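Local structure of ribokinase (6ILS) at residues B[7-11]-B[58-62]; B[40-45]-B[140-144]; B[117-123]-B[144-149]. The protein catalyses the magnesium-dependent transfer of a phosphoryl group from ATP to O-5 of D-ribose, giving D-ribose 5-phosphate. One frame throughout, in Å; residues are numbered along the deposited sequence.

In the fold
Contacts 1 and 2 are buried and reach the same mixed sheet, in its parallel part. Strand 5-8 stands between strand 56-63 of contact 1 and strand 138-143 of contact 2. Contact 1 is strand pairing with apolar side chains on both faces. Contact 2 sets helix 41-51 on the sheet through polar side chains and lies at the ribose. Contact 3 is partly buried and farther from the chain centre. It packs loops and helix ends mainly by apolar contact. E144 belongs to contacts 2 and 3, and its OE1 also accepts a hydrogen bond from S10 of contact 1. N117 of contact 3 donates to the carbonyl of A11 in contact 1.

Contact 1: B[7-11]-B[58-62]; sequences VVGSA and FVGRL
The ring of F58 lies at the apolar centre of this buried contact. F58 is in the t rotamer (chi2 59°). Its CD1 is 4.3 Å from V7 CG1, and its CZ is 4.0 Å from A11 CB. A11 CB also meets L62 CD2 at 3.7 Å, with L62 in the m,t rotamer. V7 and F58 point to one face of the sheet, where A46 of helix 41-51 touches both. V8 and V59, both t, point to the other face. There V8 CG2 sits 3.8 Å from V59 CB, and W121 packs on V8.

The strands run parallel, with end-to-end directions 26° apart. V7 pairs with F58 (CA-CA 4.9 Å) and V8 with V59 (CA-CA 4.6 Å). Two backbone hydrogen bonds hold this register: V59 N to V7 O at 2.7 Å and G9 N to V59 O at 3.0 Å. These are neighbouring strands of the central sheet of the PfkB (ribokinase-like) fold. Strand 5-8 has strand 138-143 on its other side.

G9 has phi/psi 174/-150, where a CB would be jammed against the carbonyl O of V8. At G60 a CB would clash with F58 CZ. The F58 ring fills that space, with CZ 3.5 Å from G9 O.

As the two segments part, water takes over. One water accepts from R61 N (2.8 Å) and lies 2.8 Å from G9 O. A second bridges A11 O (3.0 Å) and R61 O (2.8 Å). S10, in the p rotamer, points away, and its OG is hydrogen-bonded to OE1 of E144, a residue of the ribose pocket, and to G42 N.

Contact 2: B[40-45]-B[140-144]; sequences GKGANQ and LLQRE. With RIB (alpha-D-ribofuranose), chain F.
Helix 41-45 lies on strand 140-143 at an axis distance of 8.7 Å. Their directions differ by 152°, so they run nearly antiparallel. G42 faces Q142 (CA-CA 6.8 Å), and Q45 faces L140 (CA-CA 8.0 Å). G40 is the N-cap residue, with phi/psi 97/140, and the helix begins with N44 N to G40 O at 2.8 Å.

Q142 (chi1 -35°, chi2 74°, chi3 40°) folds its amide over G42. Its OE1 comes 3.4 Å from G42 CA, where a CB would be tight. Its NE2 donates to Q45 OE1 at 3.2 Å, and its CG packs 3.8 Å from K41 CB. Q45 is m,t with chi3 13°. Its OE1 also touches L140 CD1 (3.6 Å), and a water bridges Q45 OE1 and L141 O, 3.0 Å from each. Its NE2 turns to D259, the probable proton acceptor.

E144 is m,t with chi3 -29°, and its carboxylate links helix and sugar. OE1 accepts from K41 N at 3.1 Å and from S10 OG. OE2 receives ribose O1 at 2.6 Å. K41 (m,t,t,m) points its CB toward the strand, and the side chain then runs out to the sugar, where NZ donates to ribose O5 at 2.9 Å. G40 N donates to ribose O3 at 3.0 Å. N44, m with chi2 -13°, adds a weak bond from ND2 to O3 at 3.4 Å. N12, D14 and D259 also hydrogen-bond to the sugar.

The helix N-terminus and E144 thus hold ribose at O1, O3 and O5. K41 NZ bonds to O5, the atom phosphorylated in the reaction, which is consistent with a part in orienting it.

Contact 3: B[117-123]-B[144-149]; sequences NMKAWPE and EIPDSI. With RIB (alpha-D-ribofuranose), chain F.
This is apolar packing on the partly exposed flank of the central sheet, between the end of helix 116-119 with the loop after it and the loop leading into helix 147-158. Helix 116-119 ends at K119, and A120 leaves helical geometry. P146 is the N-cap residue of helix 147-158. M118 lies opposite I145 in the register (CA-CA 5.0 Å), and W121 pairs with I149 (CA-CA 7.5 Å).

W121 (m, chi2 93°) is the centre. I149, in the m,m rotamer, puts CG2 over one face of the indole, 4.2 Å from the centroid of the W121 six-membered ring, a CH-pi contact. The CD1 of I149 is 3.7 Å from W121 CB and 3.5 Å from P122 O. P146 CD lies 3.7 Å from W121 CD1. I145, in the p,t rotamer, puts CD1 4.1 Å from W121 CZ2. W121 NE1 makes a weak hydrogen bond to N117 O at 2.8 Å. M118, m,m,m, brings its SD to 4.0 Å from P146 CD, and M118 O sits 3.3 Å from P146 CG.

V8 and V59 of the sheet also touch W121. N117 ND2 donates to A11 O. E144 OE2 accepts a hydrogen bond from ribose O1 at 2.6 Å, while OE1 is bonded to S10 OG and K41 N.

The segment 144-149 follows strand 138-143 and leads into helix 147-158. In this ribokinase-like fold, that link carries E144, a residue of the ribose pocket.

Contact 1: B[7-11]-B[58-62]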
ATOM      1  N   VAL B   7      21.473   9.687   9.461  1.00 14.03           N
ATOM      2  CA  VAL B   7      20.155   9.388   9.983  1.00 15.05           C
ATOM      3  C   VAL B   7      19.995   7.885  10.065  1.00 17.91           C
ATOM      4  O   VAL B   7      20.079   7.185   9.048  1.00 16.34           O
ATOM      5  CB  VAL B   7      19.027   9.979   9.082  1.00 16.18           C
ATOM      6  CG1 VAL B   7      17.658   9.711   9.690  1.00 15.42           C
ATOM      7  CG2 VAL B   7      19.257  11.492   8.851  1.00 16.90           C
ATOM      8  N   VAL B   8      19.785   7.384  11.274  1.00 14.76           N
ATOM      9  CA  VAL B   8      19.494   5.983  11.455  1.00 13.22           C
ATOM     10  C   VAL B   8      18.049   5.883  11.870  1.00 17.55           C
ATOM     11  O   VAL B   8      17.639   6.439  12.891  1.00 16.66           O
ATOM     12  CB  VAL B   8      20.413   5.329  12.511  1.00 17.09           C
ATOM     13  CG1 VAL B   8      20.125   3.815  12.578  1.00 16.80           C
ATOM     14  CG2 VAL B   8      21.881   5.592  12.162  1.00 16.93           C
ATOM     15  N   GLY B   9      17.234   5.200  11.077  1.00 15.05           N
ATOM     16  CA  GLY B   9      15.849   5.135  11.451  1.00 13.52           C
ATOM     17  C   GLY B   9      14.968   4.475  10.422  1.00 18.92           C
ATOM     18  O   GLY B   9      15.419   3.617   9.654  1.00 16.93           O
ATOM     19  N   SER B  10      13.713   4.915  10.399  1.00 16.69           N
ATOM     20  CA  SER B  10      12.640   4.245   9.667  1.00 17.20           C
ATOM     21  C   SER B  10      12.389   4.741   8.249  1.00 18.25           C
ATOM     22  O   SER B  10      12.603   5.907   7.936  1.00 16.10           O
ATOM     23  CB  SER B  10      11.349   4.397  10.429  1.00 18.45           C
ATOM     24  OG  SER B  10      11.067   5.783  10.620  1.00 19.11           O
ATOM     25  N   ALA B  11      11.872   3.841   7.420  1.00 18.49           N
ATOM     26  CA  ALA B  11      11.379   4.173   6.093  1.00 18.26           C
ATOM     27  C   ALA B  11      10.028   3.488   5.921  1.00 18.73           C
ATOM     28  O   ALA B  11       9.922   2.296   6.143  1.00 17.21           O
ATOM     29  CB  ALA B  11      12.365   3.730   5.007  1.00 18.87           C
ATOM     30  N   PHE B  58      21.508   7.728   4.974  1.00 18.46           N
ATOM     31  CA  PHE B  58      20.392   7.101   5.659  1.00 17.87           C
ATOM     32  C   PHE B  58      20.766   5.658   5.951  1.00 19.80           C
ATOM     33  O   PHE B  58      21.118   4.907   5.037  1.00 18.79           O
ATOM     34  CB  PHE B  58      19.105   7.169   4.814  1.00 16.98           C
ATOM     35  CG  PHE B  58      17.952   6.392   5.400  1.00 15.16           C
ATOM     36  CD1 PHE B  58      17.474   6.689   6.671  1.00 15.46           C
ATOM     37  CD2 PHE B  58      17.339   5.389   4.680  1.00 15.91           C
ATOM     38  CE1 PHE B  58      16.424   5.993   7.236  1.00 17.12           C
ATOM     39  CE2 PHE B  58      16.272   4.679   5.230  1.00 20.69           C
ATOM     40  CZ  PHE B  58      15.803   4.988   6.510  1.00 18.86           C
ATOM     41  N   VAL B  59      20.712   5.290   7.228  1.00 19.04           N
ATOM     42  CA  VAL B  59      20.909   3.911   7.650  1.00 17.74           C
ATOM     43  C   VAL B  59      19.571   3.301   8.039  1.00 19.45           C
ATOM     44  O   VAL B  59      18.905   3.735   8.993  1.00 16.66           O
ATOM     45  CB  VAL B  59      21.889   3.812   8.836  1.00 17.23           C
ATOM     46  CG1 VAL B  59      22.074   2.338   9.258  1.00 20.02           C
ATOM     47  CG2 VAL B  59      23.201   4.474   8.485  1.00 19.99           C
ATOM     48  N   GLY B  60      19.146   2.290   7.294  1.00 17.73           N
ATOM     49  CA  GLY B  60      17.816   1.776   7.500  1.00 19.33           C
ATOM     50  C   GLY B  60      17.666   0.407   6.867  1.00 20.22           C
ATOM     51  O   GLY B  60      18.573  -0.057   6.183  1.00 19.22           O
ATOM     52  N   ARG B  61      16.508  -0.205   7.090  1.00 18.01           N
ATOM     53  CA  ARG B  61      16.203  -1.554   6.599  1.00 18.77           C
ATOM     54  C   ARG B  61      14.934  -1.539   5.777  1.00 23.49           C
ATOM     55  O   ARG B  61      13.901  -1.048   6.238  1.00 21.38           O
ATOM     56  CB  ARG B  61      16.036  -2.534   7.759  1.00 19.59           C
ATOM     57  CG  ARG B  61      17.313  -2.790   8.533  1.00 23.84           C
ATOM     58  CD  ARG B  61      18.369  -3.335   7.603  1.00 29.79           C
ATOM     59  NE  ARG B  61      19.615  -3.641   8.295  1.00 29.39           N
ATOM     60  CZ  ARG B  61      20.638  -2.801   8.373  1.00 31.43           C
ATOM     61  NH1 ARG B  61      20.556  -1.593   7.819  1.00 25.85           N
ATOM     62  NH2 ARG B  61      21.745  -3.167   9.012  1.00 35.80           N
ATOM     63  N   LEU B  62      15.017  -2.103   4.573  1.00 23.17           N
ATOM     64  CA  LEU B  62      13.889  -2.177   3.659  1.00 21.20           C
ATOM     65  C   LEU B  62      13.570  -3.622   3.325  1.00 26.38           C
ATOM     66  O   LEU B  62      14.438  -4.479   3.448  1.00 25.19           O
ATOM     67  CB  LEU B  62      14.193  -1.425   2.363  1.00 23.66           C
ATOM     68  CG  LEU B  62      14.505   0.057   2.505  1.00 23.17           C
ATOM     69  CD1 LEU B  62      14.791   0.637   1.132  1.00 24.80           C
ATOM     70  CD2 LEU B  62      13.313   0.735   3.147  1.00 19.47           C
TER
HETATM   71  O   HOH W   1      14.662   1.026   8.811  1.00 19.61           O
HETATM   72  O   HOH W   2      11.231  -0.358   5.999  1.00 20.69           O

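Contact 2: B[40-45]-B[140-144]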
ATOM      1  N   GLY B  40       8.101   7.921   6.337  1.00 23.48           N
ATOM      2  CA  GLY B  40       8.817   7.395   7.479  1.00 20.27           C
ATOM      3  C   GLY B  40       9.661   8.502   8.083  1.00 17.53           C
ATOM      4  O   GLY B  40      10.296   9.275   7.354  1.00 16.86           O
ATOM      5  N   LYS B  41       9.725   8.564   9.414  1.00 18.26           N
ATOM      6  CA  LYS B  41      10.443   9.679  10.054  1.00 17.26           C
ATOM      7  C   LYS B  41      11.914   9.696   9.684  1.00 15.12           C
ATOM      8  O   LYS B  41      12.464  10.748   9.435  1.00 16.29           O
ATOM      9  CB  LYS B  41      10.262   9.639  11.584  1.00 13.40           C
ATOM     10  CG  LYS B  41       8.843  10.017  11.962  1.00 20.77           C
ATOM     11  CD  LYS B  41       8.513   9.868  13.430  1.00 21.72           C
ATOM     12  CE  LYS B  41       7.014  10.193  13.635  1.00 23.53           C
ATOM     13  NZ  LYS B  41       6.702  11.620  13.287  1.00 30.86           N
ATOM     14  N   GLY B  42      12.548   8.533   9.599  1.00 14.82           N
ATOM     15  CA  GLY B  42      13.957   8.476   9.262  1.00 15.11           C
ATOM     16  C   GLY B  42      14.214   8.898   7.829  1.00 15.78           C
ATOM     17  O   GLY B  42      15.090   9.712   7.577  1.00 14.44           O
ATOM     18  N   ALA B  43      13.459   8.329   6.888  1.00 16.63           N
ATOM     19  CA  ALA B  43      13.654   8.680   5.483  1.00 17.30           C
ATOM     20  C   ALA B  43      13.326  10.161   5.267  1.00 14.78           C
ATOM     21  O   ALA B  43      14.007  10.834   4.499  1.00 16.54           O
ATOM     22  CB  ALA B  43      12.788   7.783   4.553  1.00 15.53           C
ATOM     23  N   ASN B  44      12.296  10.658   5.939  1.00 15.12           N
ATOM     24  CA  ASN B  44      11.940  12.084   5.834  1.00 17.55           C
ATOM     25  C   ASN B  44      13.086  12.970   6.263  1.00 18.67           C
ATOM     26  O   ASN B  44      13.414  13.958   5.610  1.00 15.36           O
ATOM     27  CB  ASN B  44      10.722  12.435   6.689  1.00 17.38           C
ATOM     28  CG  ASN B  44       9.433  11.904   6.124  1.00 17.11           C
ATOM     29  OD1 ASN B  44       9.371  11.467   4.977  1.00 17.85           O
ATOM     30  ND2 ASN B  44       8.368  11.984   6.917  1.00 20.57           N
ATOM     31  N   GLN B  45      13.676  12.648   7.413  1.00 14.61           N
ATOM     32  CA  GLN B  45      14.760  13.470   7.932  1.00 16.56           C
ATOM     33  C   GLN B  45      15.987  13.421   7.033  1.00 17.34           C
ATOM     34  O   GLN B  45      16.630  14.452   6.805  1.00 15.23           O
ATOM     35  CB  GLN B  45      15.061  13.044   9.376  1.00 14.52           C
ATOM     36  CG  GLN B  45      13.869  13.408  10.251  1.00 15.36           C
ATOM     37  CD  GLN B  45      14.044  13.054  11.716  1.00 21.01           C
ATOM     38  OE1 GLN B  45      15.144  12.734  12.166  1.00 17.61           O
ATOM     39  NE2 GLN B  45      12.952  13.114  12.462  1.00 22.70           N
ATOM     40  N   LEU B 140      21.033  11.555  13.736  1.00 14.49           N
ATOM     41  CA  LEU B 140      19.612  11.730  14.044  1.00 14.54           C
ATOM     42  C   LEU B 140      18.917  10.392  14.163  1.00 15.95           C
ATOM     43  O   LEU B 140      19.050   9.564  13.265  1.00 17.82           O
ATOM     44  CB  LEU B 140      18.881  12.533  12.941  1.00 15.79           C
ATOM     45  CG  LEU B 140      19.322  13.925  12.552  1.00 25.58           C
ATOM     46  CD1 LEU B 140      18.178  14.654  11.785  1.00 20.94           C
ATOM     47  CD2 LEU B 140      19.801  14.708  13.759  1.00 26.63           C
ATOM     48  N   LEU B 141      18.185  10.210  15.261  1.00 14.97           N
ATOM     49  CA  LEU B 141      17.385   9.023  15.552  1.00 15.18           C
ATOM     50  C   LEU B 141      15.931   9.418  15.786  1.00 17.36           C
ATOM     51  O   LEU B 141      15.647  10.576  16.130  1.00 15.51           O
ATOM     52  CB  LEU B 141      17.946   8.313  16.801  1.00 15.55           C
ATOM     53  CG  LEU B 141      19.458   8.105  16.809  1.00 14.38           C
ATOM     54  CD1 LEU B 141      19.926   7.619  18.195  1.00 18.87           C
ATOM     55  CD2 LEU B 141      19.902   7.098  15.693  1.00 14.55           C
ATOM     56  N   GLN B 142      15.010   8.470  15.610  1.00 13.39           N
ATOM     57  CA  GLN B 142      13.622   8.647  16.017  1.00 17.14           C
ATOM     58  C   GLN B 142      13.166   7.370  16.736  1.00 17.60           C
ATOM     59  O   GLN B 142      13.991   6.523  17.063  1.00 19.21           O
ATOM     60  CB  GLN B 142      12.703   8.942  14.824  1.00 16.14           C
ATOM     61  CG  GLN B 142      13.352   9.787  13.728  1.00 14.81           C
ATOM     62  CD  GLN B 142      14.357   8.987  12.893  1.00 17.20           C
ATOM     63  OE1 GLN B 142      14.134   7.807  12.557  1.00 15.66           O
ATOM     64  NE2 GLN B 142      15.461   9.620  12.566  1.00 16.29           N
ATOM     65  N   ARG B 143      11.865   7.221  16.957  1.00 17.09           N
ATOM     66  CA  ARG B 143      11.399   6.034  17.666  1.00 21.88           C
ATOM     67  C   ARG B 143      10.496   5.149  16.827  1.00 18.22           C
ATOM     68  O   ARG B 143       9.394   4.785  17.238  1.00 21.89           O
ATOM     69  CB  ARG B 143      10.723   6.459  18.951  1.00 23.17           C
ATOM     70  CG  ARG B 143      11.701   7.243  19.800  1.00 24.30           C
ATOM     71  CD  ARG B 143      11.502   7.029  21.278  1.00 34.02           C
ATOM     72  NE  ARG B 143      11.603   5.627  21.689  1.00 34.64           N
ATOM     73  CZ  ARG B 143      10.673   5.022  22.420  1.00 34.82           C
ATOM     74  NH1 ARG B 143       9.586   5.698  22.774  1.00 32.71           N
ATOM     75  NH2 ARG B 143      10.810   3.753  22.784  1.00 38.89           N
ATOM     76  N   GLU B 144      11.010   4.778  15.659  1.00 16.56           N
ATOM     77  CA  GLU B 144      10.298   3.909  14.714  1.00 15.69           C
ATOM     78  C   GLU B 144      11.170   2.722  14.302  1.00 20.02           C
ATOM     79  O   GLU B 144      10.876   2.032  13.321  1.00 18.28           O
ATOM     80  CB  GLU B 144       9.858   4.723  13.474  1.00 19.44           C
ATOM     81  CG  GLU B 144       8.800   5.770  13.778  1.00 19.02           C
ATOM     82  CD  GLU B 144       8.149   6.374  12.521  1.00 23.00           C
ATOM     83  OE1 GLU B 144       8.805   6.447  11.451  1.00 21.14           O
ATOM     84  OE2 GLU B 144       6.963   6.756  12.612  1.00 23.32           O
TER
HETATM   85  O5  RIB F 402       6.549  12.236  10.457  1.00 23.86           O
HETATM   86  C5  RIB F 402       5.965  11.682   9.307  1.00 29.46           C
HETATM   87  C4  RIB F 402       6.075  10.297   9.324  1.00 31.25           C
HETATM   88  O4  RIB F 402       5.531   9.681  10.589  1.00 37.35           O
HETATM   89  C3  RIB F 402       5.077   9.771   8.204  1.00 35.27           C
HETATM   90  O3  RIB F 402       5.817   9.777   6.889  1.00 32.26           O
HETATM   91  C2  RIB F 402       4.629   8.672   8.613  1.00 35.67           C
HETATM   92  O2  RIB F 402       5.115   7.511   7.829  1.00 29.15           O
HETATM   93  C1  RIB F 402       5.055   8.521  10.219  1.00 36.28           C
HETATM   94  O1  RIB F 402       6.010   7.536  10.369  1.00 29.79           O
HETATM   95  O   HOH W   3      16.375  13.169  14.895  1.00 28.02           O

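Contact 3: B[117-123]-B[144-149]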
ATOM      1  N   ASN B 117      11.513  -2.189   9.418  1.00 22.16           N
ATOM      2  CA  ASN B 117      11.976  -1.132  10.337  1.00 22.06           C
ATOM      3  C   ASN B 117      12.176  -1.670  11.749  1.00 21.42           C
ATOM      4  O   ASN B 117      13.086  -1.230  12.472  1.00 21.41           O
ATOM      5  CB  ASN B 117      10.988   0.035  10.390  1.00 19.53           C
ATOM      6  CG  ASN B 117      10.947   0.838   9.100  1.00 17.55           C
ATOM      7  OD1 ASN B 117      11.979   1.166   8.513  1.00 18.30           O
ATOM      8  ND2 ASN B 117       9.739   1.181   8.669  1.00 19.94           N
ATOM      9  N   MET B 118      11.311  -2.607  12.135  1.00 22.39           N
ATOM     10  CA  MET B 118      11.330  -3.162  13.486  1.00 23.82           C
ATOM     11  C   MET B 118      11.989  -4.538  13.553  1.00 29.39           C
ATOM     12  O   MET B 118      12.481  -4.943  14.608  1.00 29.49           O
ATOM     13  CB  MET B 118       9.910  -3.254  14.043  1.00 23.36           C
ATOM     14  CG  MET B 118       9.271  -1.921  14.387  1.00 22.72           C
ATOM     15  SD  MET B 118      10.192  -0.985  15.612  1.00 26.34           S
ATOM     16  CE  MET B 118       9.903  -1.934  17.106  1.00 31.29           C
ATOM     17  N   LYS B 119      12.022  -5.252  12.431  1.00 24.44           N
ATOM     18  CA  LYS B 119      12.347  -6.674  12.485  1.00 30.06           C
ATOM     19  C   LYS B 119      13.569  -7.126  11.696  1.00 29.49           C
ATOM     20  O   LYS B 119      13.986  -8.277  11.824  1.00 34.16           O
ATOM     21  CB  LYS B 119      11.117  -7.472  12.040  1.00 31.52           C
ATOM     22  CG  LYS B 119       9.989  -7.406  13.069  1.00 36.15           C
ATOM     23  CD  LYS B 119       8.704  -8.029  12.551  1.00 46.27           C
ATOM     24  CE  LYS B 119       7.644  -8.081  13.642  1.00 50.44           C
ATOM     25  NZ  LYS B 119       6.363  -8.632  13.119  1.00 56.08           N
ATOM     26  N   ALA B 120      14.179  -6.239  10.918  1.00 26.77           N
ATOM     27  CA  ALA B 120      15.275  -6.658  10.047  1.00 26.11           C
ATOM     28  C   ALA B 120      16.646  -6.182  10.487  1.00 27.81           C
ATOM     29  O   ALA B 120      17.589  -6.203   9.700  1.00 27.58           O
ATOM     30  CB  ALA B 120      15.014  -6.188   8.630  1.00 28.32           C
ATOM     31  N   TRP B 121      16.756  -5.725  11.728  1.00 28.10           N
ATOM     32  CA  TRP B 121      18.031  -5.274  12.254  1.00 27.95           C
ATOM     33  C   TRP B 121      18.762  -6.432  12.927  1.00 30.21           C
ATOM     34  O   TRP B 121      18.126  -7.309  13.491  1.00 31.83           O
ATOM     35  CB  TRP B 121      17.825  -4.139  13.260  1.00 26.51           C
ATOM     36  CG  TRP B 121      17.252  -2.872  12.669  1.00 22.27           C
ATOM     37  CD1 TRP B 121      15.930  -2.511  12.607  1.00 22.24           C
ATOM     38  CD2 TRP B 121      17.988  -1.808  12.065  1.00 21.95           C
ATOM     39  NE1 TRP B 121      15.805  -1.279  11.988  1.00 22.31           N
ATOM     40  CE2 TRP B 121      17.055  -0.825  11.658  1.00 20.21           C
ATOM     41  CE3 TRP B 121      19.347  -1.578  11.838  1.00 25.34           C
ATOM     42  CZ2 TRP B 121      17.446   0.363  11.046  1.00 18.92           C
ATOM     43  CZ3 TRP B 121      19.731  -0.402  11.216  1.00 22.87           C
ATOM     44  CH2 TRP B 121      18.775   0.557  10.827  1.00 19.68           C
ATOM     45  N   PRO B 122      20.099  -6.420  12.895  1.00 29.24           N
ATOM     46  CA  PRO B 122      20.795  -7.482  13.630  1.00 35.50           C
ATOM     47  C   PRO B 122      20.627  -7.299  15.133  1.00 36.38           C
ATOM     48  O   PRO B 122      20.369  -6.182  15.595  1.00 35.07           O
ATOM     49  CB  PRO B 122      22.250  -7.300  13.212  1.00 31.48           C
ATOM     50  CG  PRO B 122      22.367  -5.823  12.992  1.00 34.64           C
ATOM     51  CD  PRO B 122      21.025  -5.377  12.425  1.00 31.36           C
ATOM     52  N   GLU B 123      20.749  -8.385  15.886  1.00 36.25           N
ATOM     53  CA  GLU B 123      20.689  -8.314  17.335  1.00 35.29           C
ATOM     54  C   GLU B 123      21.787  -7.380  17.848  1.00 34.21           C
ATOM     55  O   GLU B 123      21.563  -6.568  18.746  1.00 34.50           O
ATOM     56  CB  GLU B 123      20.830  -9.713  17.941  1.00 46.92           C
ATOM     57  CG  GLU B 123      21.172  -9.717  19.426  1.00 57.22           C
ATOM     58  CD  GLU B 123      21.094 -11.104  20.052  1.00 79.65           C
ATOM     59  OE1 GLU B 123      20.526 -12.018  19.415  1.00 77.66           O
ATOM     60  OE2 GLU B 123      21.613 -11.279  21.177  1.00 91.26           O
ATOM     61  N   GLU B 144      11.010   4.778  15.659  1.00 16.56           N
ATOM     62  CA  GLU B 144      10.298   3.909  14.714  1.00 15.69           C
ATOM     63  C   GLU B 144      11.170   2.722  14.302  1.00 20.02           C
ATOM     64  O   GLU B 144      10.876   2.032  13.321  1.00 18.28           O
ATOM     65  CB  GLU B 144       9.858   4.723  13.474  1.00 19.44           C
ATOM     66  CG  GLU B 144       8.800   5.770  13.778  1.00 19.02           C
ATOM     67  CD  GLU B 144       8.149   6.374  12.521  1.00 23.00           C
ATOM     68  OE1 GLU B 144       8.805   6.447  11.451  1.00 21.14           O
ATOM     69  OE2 GLU B 144       6.963   6.756  12.612  1.00 23.32           O
ATOM     70  N   ILE B 145      12.257   2.510  15.042  1.00 17.83           N
ATOM     71  CA  ILE B 145      13.072   1.290  14.956  1.00 20.00           C
ATOM     72  C   ILE B 145      13.332   0.831  16.413  1.00 22.08           C
ATOM     73  O   ILE B 145      13.029   1.573  17.361  1.00 22.11           O
ATOM     74  CB  ILE B 145      14.411   1.502  14.191  1.00 17.35           C
ATOM     75  CG1 ILE B 145      15.372   2.355  15.018  1.00 16.33           C
ATOM     76  CG2 ILE B 145      14.176   2.123  12.800  1.00 17.10           C
ATOM     77  CD1 ILE B 145      16.739   2.512  14.442  1.00 17.32           C
ATOM     78  N   PRO B 146      13.856  -0.392  16.606  1.00 22.36           N
ATOM     79  CA  PRO B 146      13.924  -0.887  17.998  1.00 24.09           C
ATOM     80  C   PRO B 146      14.793  -0.064  18.957  1.00 23.39           C
ATOM     81  O   PRO B 146      15.846   0.410  18.573  1.00 20.17           O
ATOM     82  CB  PRO B 146      14.522  -2.292  17.836  1.00 24.64           C
ATOM     83  CG  PRO B 146      14.073  -2.724  16.481  1.00 23.45           C
ATOM     84  CD  PRO B 146      14.119  -1.469  15.633  1.00 22.67           C
ATOM     85  N   ASP B 147      14.343   0.063  20.204  1.00 28.23           N
ATOM     86  CA  ASP B 147      15.124   0.702  21.265  1.00 29.24           C
ATOM     87  C   ASP B 147      16.563   0.196  21.289  1.00 24.91           C
ATOM     88  O   ASP B 147      17.502   0.961  21.487  1.00 23.87           O
ATOM     89  CB  ASP B 147      14.471   0.457  22.635  1.00 30.44           C
ATOM     90  CG  ASP B 147      13.199   1.274  22.844  1.00 34.92           C
ATOM     91  OD1 ASP B 147      13.070   2.356  22.239  1.00 33.60           O
ATOM     92  OD2 ASP B 147      12.328   0.838  23.630  1.00 38.56           O
ATOM     93  N   SER B 148      16.731  -1.102  21.070  1.00 28.04           N
ATOM     94  CA  SER B 148      18.048  -1.721  21.178  1.00 27.69           C
ATOM     95  C   SER B 148      19.019  -1.165  20.164  1.00 27.21           C
ATOM     96  O   SER B 148      20.177  -0.913  20.477  1.00 23.86           O
ATOM     97  CB  SER B 148      17.956  -3.237  21.003  1.00 30.08           C
ATOM     98  OG  SER B 148      19.246  -3.761  20.748  1.00 35.23           O
ATOM     99  N   ILE B 149      18.533  -0.974  18.942  1.00 23.84           N
ATOM    100  CA  ILE B 149      19.340  -0.412  17.878  1.00 21.28           C
ATOM    101  C   ILE B 149      19.673   1.050  18.161  1.00 19.16           C
ATOM    102  O   ILE B 149      20.813   1.469  17.975  1.00 19.24           O
ATOM    103  CB  ILE B 149      18.605  -0.550  16.520  1.00 20.67           C
ATOM    104  CG1 ILE B 149      18.374  -2.032  16.214  1.00 24.31           C
ATOM    105  CG2 ILE B 149      19.402   0.127  15.406  1.00 22.16           C
ATOM    106  CD1 ILE B 149      19.659  -2.839  16.148  1.00 29.14           C
TER
HETATM  107  O5  RIB F 402       6.549  12.236  10.457  1.00 23.86           O
HETATM  108  C5  RIB F 402       5.965  11.682   9.307  1.00 29.46           C
HETATM  109  C4  RIB F 402       6.075  10.297   9.324  1.00 31.25           C
HETATM  110  O4  RIB F 402       5.531   9.681  10.589  1.00 37.35           O
HETATM  111  C3  RIB F 402       5.077   9.771   8.204  1.00 35.27           C
HETATM  112  O3  RIB F 402       5.817   9.777   6.889  1.00 32.26           O
HETATM  113  C2  RIB F 402       4.629   8.672   8.613  1.00 35.67           C
HETATM  114  O2  RIB F 402       5.115   7.511   7.829  1.00 29.15           O
HETATM  115  C1  RIB F 402       5.055   8.521  10.219  1.00 36.28           C
HETATM  116  O1  RIB F 402       6.010   7.536  10.369  1.00 29.79           O